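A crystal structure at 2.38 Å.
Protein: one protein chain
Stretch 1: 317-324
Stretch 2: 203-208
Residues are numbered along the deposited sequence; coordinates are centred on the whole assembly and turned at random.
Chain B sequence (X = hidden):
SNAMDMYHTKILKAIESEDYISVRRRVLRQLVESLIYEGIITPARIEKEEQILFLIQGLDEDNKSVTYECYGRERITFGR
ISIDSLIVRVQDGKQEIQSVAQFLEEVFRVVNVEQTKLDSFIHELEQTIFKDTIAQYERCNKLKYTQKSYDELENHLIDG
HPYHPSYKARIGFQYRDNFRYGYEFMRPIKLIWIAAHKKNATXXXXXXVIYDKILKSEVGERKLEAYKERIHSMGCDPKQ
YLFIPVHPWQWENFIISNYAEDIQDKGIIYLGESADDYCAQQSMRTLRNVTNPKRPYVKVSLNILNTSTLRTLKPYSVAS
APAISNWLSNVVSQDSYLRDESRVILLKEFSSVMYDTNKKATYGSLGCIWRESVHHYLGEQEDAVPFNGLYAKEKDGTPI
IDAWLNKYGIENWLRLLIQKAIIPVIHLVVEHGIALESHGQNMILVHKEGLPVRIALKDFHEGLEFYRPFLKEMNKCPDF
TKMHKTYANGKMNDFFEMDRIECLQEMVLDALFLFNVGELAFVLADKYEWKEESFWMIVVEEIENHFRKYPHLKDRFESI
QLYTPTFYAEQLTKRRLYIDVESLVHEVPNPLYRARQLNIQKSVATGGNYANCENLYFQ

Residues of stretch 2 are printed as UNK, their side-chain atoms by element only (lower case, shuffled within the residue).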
ATOM      1  N   SER B 317     -13.833  -0.020 -20.992  1.00 45.30           N
ATOM      2  CA  SER B 317     -14.285  -1.395 -21.173  1.00 46.48           C
ATOM      3  C   SER B 317     -15.634  -1.664 -20.492  1.00 39.38           C
ATOM      4  O   SER B 317     -16.421  -2.445 -20.978  1.00 44.11           O
ATOM      5  CB  SER B 317     -13.211  -2.403 -20.755  1.00 53.80           C
ATOM      6  OG  SER B 317     -13.254  -2.607 -19.376  1.00 59.79           O
ATOM      7  N   VAL B 318     -15.904  -0.991 -19.381  1.00 45.33           N
ATOM      8  CA  VAL B 318     -17.223  -0.995 -18.786  1.00 42.83           C
ATOM      9  C   VAL B 318     -18.250  -0.418 -19.786  1.00 48.65           C
ATOM     10  O   VAL B 318     -19.356  -0.950 -19.951  1.00 44.60           O
ATOM     11  CB  VAL B 318     -17.232  -0.177 -17.479  1.00 47.96           C
ATOM     12  CG1 VAL B 318     -18.669   0.142 -17.043  1.00 41.45           C
ATOM     13  CG2 VAL B 318     -16.462  -0.932 -16.380  1.00 45.04           C
ATOM     14  N   ALA B 319     -17.856   0.642 -20.480  1.00 47.02           N
ATOM     15  CA  ALA B 319     -18.757   1.344 -21.393  1.00 51.70           C
ATOM     16  C   ALA B 319     -19.143   0.483 -22.604  1.00 56.18           C
ATOM     17  O   ALA B 319     -20.280   0.545 -23.092  1.00 54.91           O
ATOM     18  CB  ALA B 319     -18.128   2.634 -21.858  1.00 42.81           C
ATOM     19  N   SER B 320     -18.202  -0.313 -23.096  1.00 43.98           N
ATOM     20  CA  SER B 320     -18.466  -1.085 -24.299  1.00 40.82           C
ATOM     21  C   SER B 320     -18.959  -2.520 -24.013  1.00 42.83           C
ATOM     22  O   SER B 320     -19.183  -3.311 -24.937  1.00 47.17           O
ATOM     23  CB  SER B 320     -17.245  -1.099 -25.224  1.00 39.55           C
ATOM     24  OG  SER B 320     -16.145  -1.654 -24.526  1.00 44.63           O
ATOM     25  N   ALA B 321     -19.155  -2.858 -22.745  1.00 33.26           N
ATOM     26  CA  ALA B 321     -19.434  -4.246 -22.437  1.00 41.42           C
ATOM     27  C   ALA B 321     -20.793  -4.698 -22.982  1.00 46.37           C
ATOM     28  O   ALA B 321     -20.854  -5.706 -23.681  1.00 42.72           O
ATOM     29  CB  ALA B 321     -19.301  -4.532 -20.941  1.00 38.67           C
ATOM     30  N   PRO B 322     -21.881  -3.960 -22.664  1.00 44.38           N
ATOM     31  CA  PRO B 322     -23.183  -4.415 -23.182  1.00 34.08           C
ATOM     32  C   PRO B 322     -23.177  -4.516 -24.707  1.00 37.91           C
ATOM     33  O   PRO B 322     -23.707  -5.484 -25.236  1.00 48.41           O
ATOM     34  CB  PRO B 322     -24.157  -3.371 -22.666  1.00 34.96           C
ATOM     35  CG  PRO B 322     -23.466  -2.856 -21.360  1.00 44.62           C
ATOM     36  CD  PRO B 322     -22.013  -2.818 -21.741  1.00 42.55           C
ATOM     37  N   ALA B 323     -22.477  -3.628 -25.398  1.00 36.70           N
ATOM     38  CA  ALA B 323     -22.467  -3.681 -26.879  1.00 37.52           C
ATOM     39  C   ALA B 323     -21.652  -4.822 -27.432  1.00 43.34           C
ATOM     40  O   ALA B 323     -21.990  -5.381 -28.477  1.00 49.05           O
ATOM     41  CB  ALA B 323     -21.970  -2.360 -27.474  1.00 36.90           C
ATOM     42  N   ILE B 324     -20.566  -5.173 -26.742  1.00 41.75           N
ATOM     43  CA  ILE B 324     -19.786  -6.309 -27.185  1.00 33.40           C
ATOM     44  C   ILE B 324     -20.621  -7.590 -27.026  1.00 44.86           C
ATOM     45  O   ILE B 324     -20.614  -8.462 -27.908  1.00 48.01           O
ATOM     46  CB  ILE B 324     -18.444  -6.411 -26.444  1.00 43.57           C
ATOM     47  CG1 ILE B 324     -17.511  -5.283 -26.887  1.00 45.03           C
ATOM     48  CG2 ILE B 324     -17.774  -7.770 -26.706  1.00 46.02           C
ATOM     49  CD1 ILE B 324     -16.164  -5.267 -26.135  1.00 47.63           C
ATOM     50  N   UNK B 203     -24.305   4.969 -17.715  1.00 47.56           N
ATOM     51  CA  UNK B 203     -24.650   3.625 -18.080  1.00 48.07           C
ATOM     52  C   UNK B 203     -23.762   3.274 -19.271  1.00 39.14           C
ATOM     53  O   UNK B 203     -23.170   4.160 -19.890  1.00 37.65           O
ATOM     54  c   UNK B 203     -26.480   2.791 -19.605  1.00 60.77           C
ATOM     55  c   UNK B 203     -26.126   3.671 -18.421  1.00 56.46           C
ATOM     56  c   UNK B 203     -26.945   3.418 -17.151  1.00 48.46           C
ATOM     57  N   UNK B 204     -23.599   1.993 -19.549  1.00 36.67           N
ATOM     58  CA  UNK B 204     -22.853   1.578 -20.725  1.00 44.23           C
ATOM     59  C   UNK B 204     -23.443   2.099 -22.040  1.00 49.40           C
ATOM     60  O   UNK B 204     -24.611   2.466 -22.110  1.00 49.32           O
ATOM     61  N   UNK B 205     -22.634   2.107 -23.094  1.00 48.04           N
ATOM     62  CA  UNK B 205     -23.059   2.632 -24.381  1.00 45.13           C
ATOM     63  C   UNK B 205     -24.371   1.956 -24.802  1.00 51.30           C
ATOM     64  O   UNK B 205     -24.464   0.714 -24.838  1.00 46.95           O
ATOM     65  o   UNK B 205     -23.064   4.364 -30.641  1.00 66.51           O
ATOM     66  c   UNK B 205     -22.430   2.019 -27.891  1.00 54.24           C
ATOM     67  c   UNK B 205     -22.708   2.501 -29.176  1.00 54.56           C
ATOM     68  c   UNK B 205     -22.249   2.891 -26.822  1.00 53.62           C
ATOM     69  c   UNK B 205     -21.955   2.367 -25.427  1.00 45.69           C
ATOM     70  c   UNK B 205     -22.331   4.266 -27.068  1.00 53.66           C
ATOM     71  c   UNK B 205     -22.787   3.876 -29.388  1.00 61.30           C
ATOM     72  c   UNK B 205     -22.608   4.763 -28.338  1.00 52.02           C
ATOM     73  N   UNK B 206     -25.381   2.789 -25.093  1.00 53.51           N
ATOM     74  CA  UNK B 206     -26.687   2.357 -25.601  1.00 51.86           C
ATOM     75  C   UNK B 206     -27.407   1.372 -24.689  1.00 52.61           C
ATOM     76  O   UNK B 206     -28.276   0.628 -25.133  1.00 52.10           O
ATOM     77  o   UNK B 206     -26.365   0.892 -29.565  1.00 81.25           O
ATOM     78  c   UNK B 206     -26.541   1.729 -26.986  1.00 56.09           C
ATOM     79  o   UNK B 206     -25.948   2.901 -30.433  1.00 73.55           O
ATOM     80  c   UNK B 206     -26.179   2.137 -29.458  1.00 77.32           C
ATOM     81  c   UNK B 206     -26.218   2.751 -28.066  1.00 66.75           C
ATOM     82  N   UNK B 207     -27.038   1.386 -23.415  1.00 51.83           N
ATOM     83  CA  UNK B 207     -27.572   0.467 -22.416  1.00 48.21           C
ATOM     84  C   UNK B 207     -28.697   1.047 -21.542  1.00 41.71           C
ATOM     85  O   UNK B 207     -29.197   0.373 -20.663  1.00 46.26           O
ATOM     86  n   UNK B 207     -26.632  -1.202 -19.435  1.00 38.01           N
ATOM     87  c   UNK B 207     -26.424  -0.055 -21.535  1.00 47.14           C
ATOM     88  c   UNK B 207     -26.813  -1.284 -20.734  1.00 47.22           C
ATOM     89  o   UNK B 207     -27.299  -2.284 -21.277  1.00 53.27           O
ATOM     90  N   UNK B 208     -29.073   2.301 -21.758  1.00 35.46           N
ATOM     91  CA  UNK B 208     -30.102   2.940 -20.920  1.00 47.11           C
ATOM     92  C   UNK B 208     -31.397   2.143 -20.690  1.00 52.05           C
ATOM     93  O   UNK B 208     -31.872   2.052 -19.562  1.00 49.19           O
ATOM     94  o   UNK B 208     -28.847   4.288 -23.716  1.00 50.00           O
ATOM     95  c   UNK B 208     -30.449   4.350 -21.421  1.00 42.95           C
ATOM     96  o   UNK B 208     -27.660   6.072 -23.127  1.00 70.26           O
ATOM     97  c   UNK B 208     -28.539   5.197 -22.895  1.00 63.20           C
ATOM     98  c   UNK B 208     -29.258   5.274 -21.542  1.00 55.07           C
TER
HETATM   99  O   HOH W   1     -22.136  -1.020 -24.382  1.00 50.78           O

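Position 203 carries three side-chain carbons, one of them bonded to the backbone and bearing the other two, and none of them touches stretch 1. A side chain forked at its first carbon, without oxygen or nitrogen, is that of valine. The CA-to-CB bond of Val 203 points away from the helix of stretch 1.

Position 204 has no side-chain atoms; its CA lies 3.6 Å from the carbonyl O of Ala 319. The residue is therefore glycine. The CA atoms of Gly 204 and Ala 319 are 4.2 Å apart, the closest CA pair across the two stretches. A CB placed ideally on Gly 204 would point toward the helix and come within 3.0 Å of Pro 322 CG, so the bare CA suits this close packing.

At position 205 one carbon leads to a six-membered carbon ring that bears a single oxygen, and the ring meets Ala 323 CB at its edge, near its plane. This is the pattern of tyrosine. The CA-to-CB bond of Tyr 205 points sideways; chi1 is in the t well, and the end of the side chain leads away from the helix. Tyr 205 CD2 lies 4.4 Å from Ala 323 CB, a loose apolar contact.

Position 206 shows an unbranched run of three carbons, the third carrying two oxygens, and none of these atoms touches stretch 1. A carboxylate at the end of a two-carbon linker identifies glutamate. Glu 206 is exposed, its side chain extended.

Position 207 has two carbons, the second bearing one oxygen and one nitrogen, and this side chain packs against the ring of Pro 322. The amide is that of asparagine. The CA-to-CB bond of Asn 207 points toward the helix.

Position 208 again has three carbons ending in two oxygens, too far from the helix to take part, and is glutamate. Glu 208 is exposed.

The contact rests on a kink in the helix. Proline has no amide hydrogen, and the N atoms of Pro 322 and Ala 323 lack bonds to the preceding turn, leaving the carbonyl of Ala 319 available. Tyr 205 N donates to Ala 319 O at 2.8 Å, with an N-H...O angle of 160°. A water molecule donates to Ala 319 O at 2.7 Å and to Tyr 205 O at 2.9 Å, while accepting from Ala 323 N at 2.8 Å. A type II turn from Gly 204 to Asn 207, closed by Asn 207 N to Gly 204 O at 3.0 Å, brings both ends of the turn against the helix.

Stretch 2 203-208: VGYENE
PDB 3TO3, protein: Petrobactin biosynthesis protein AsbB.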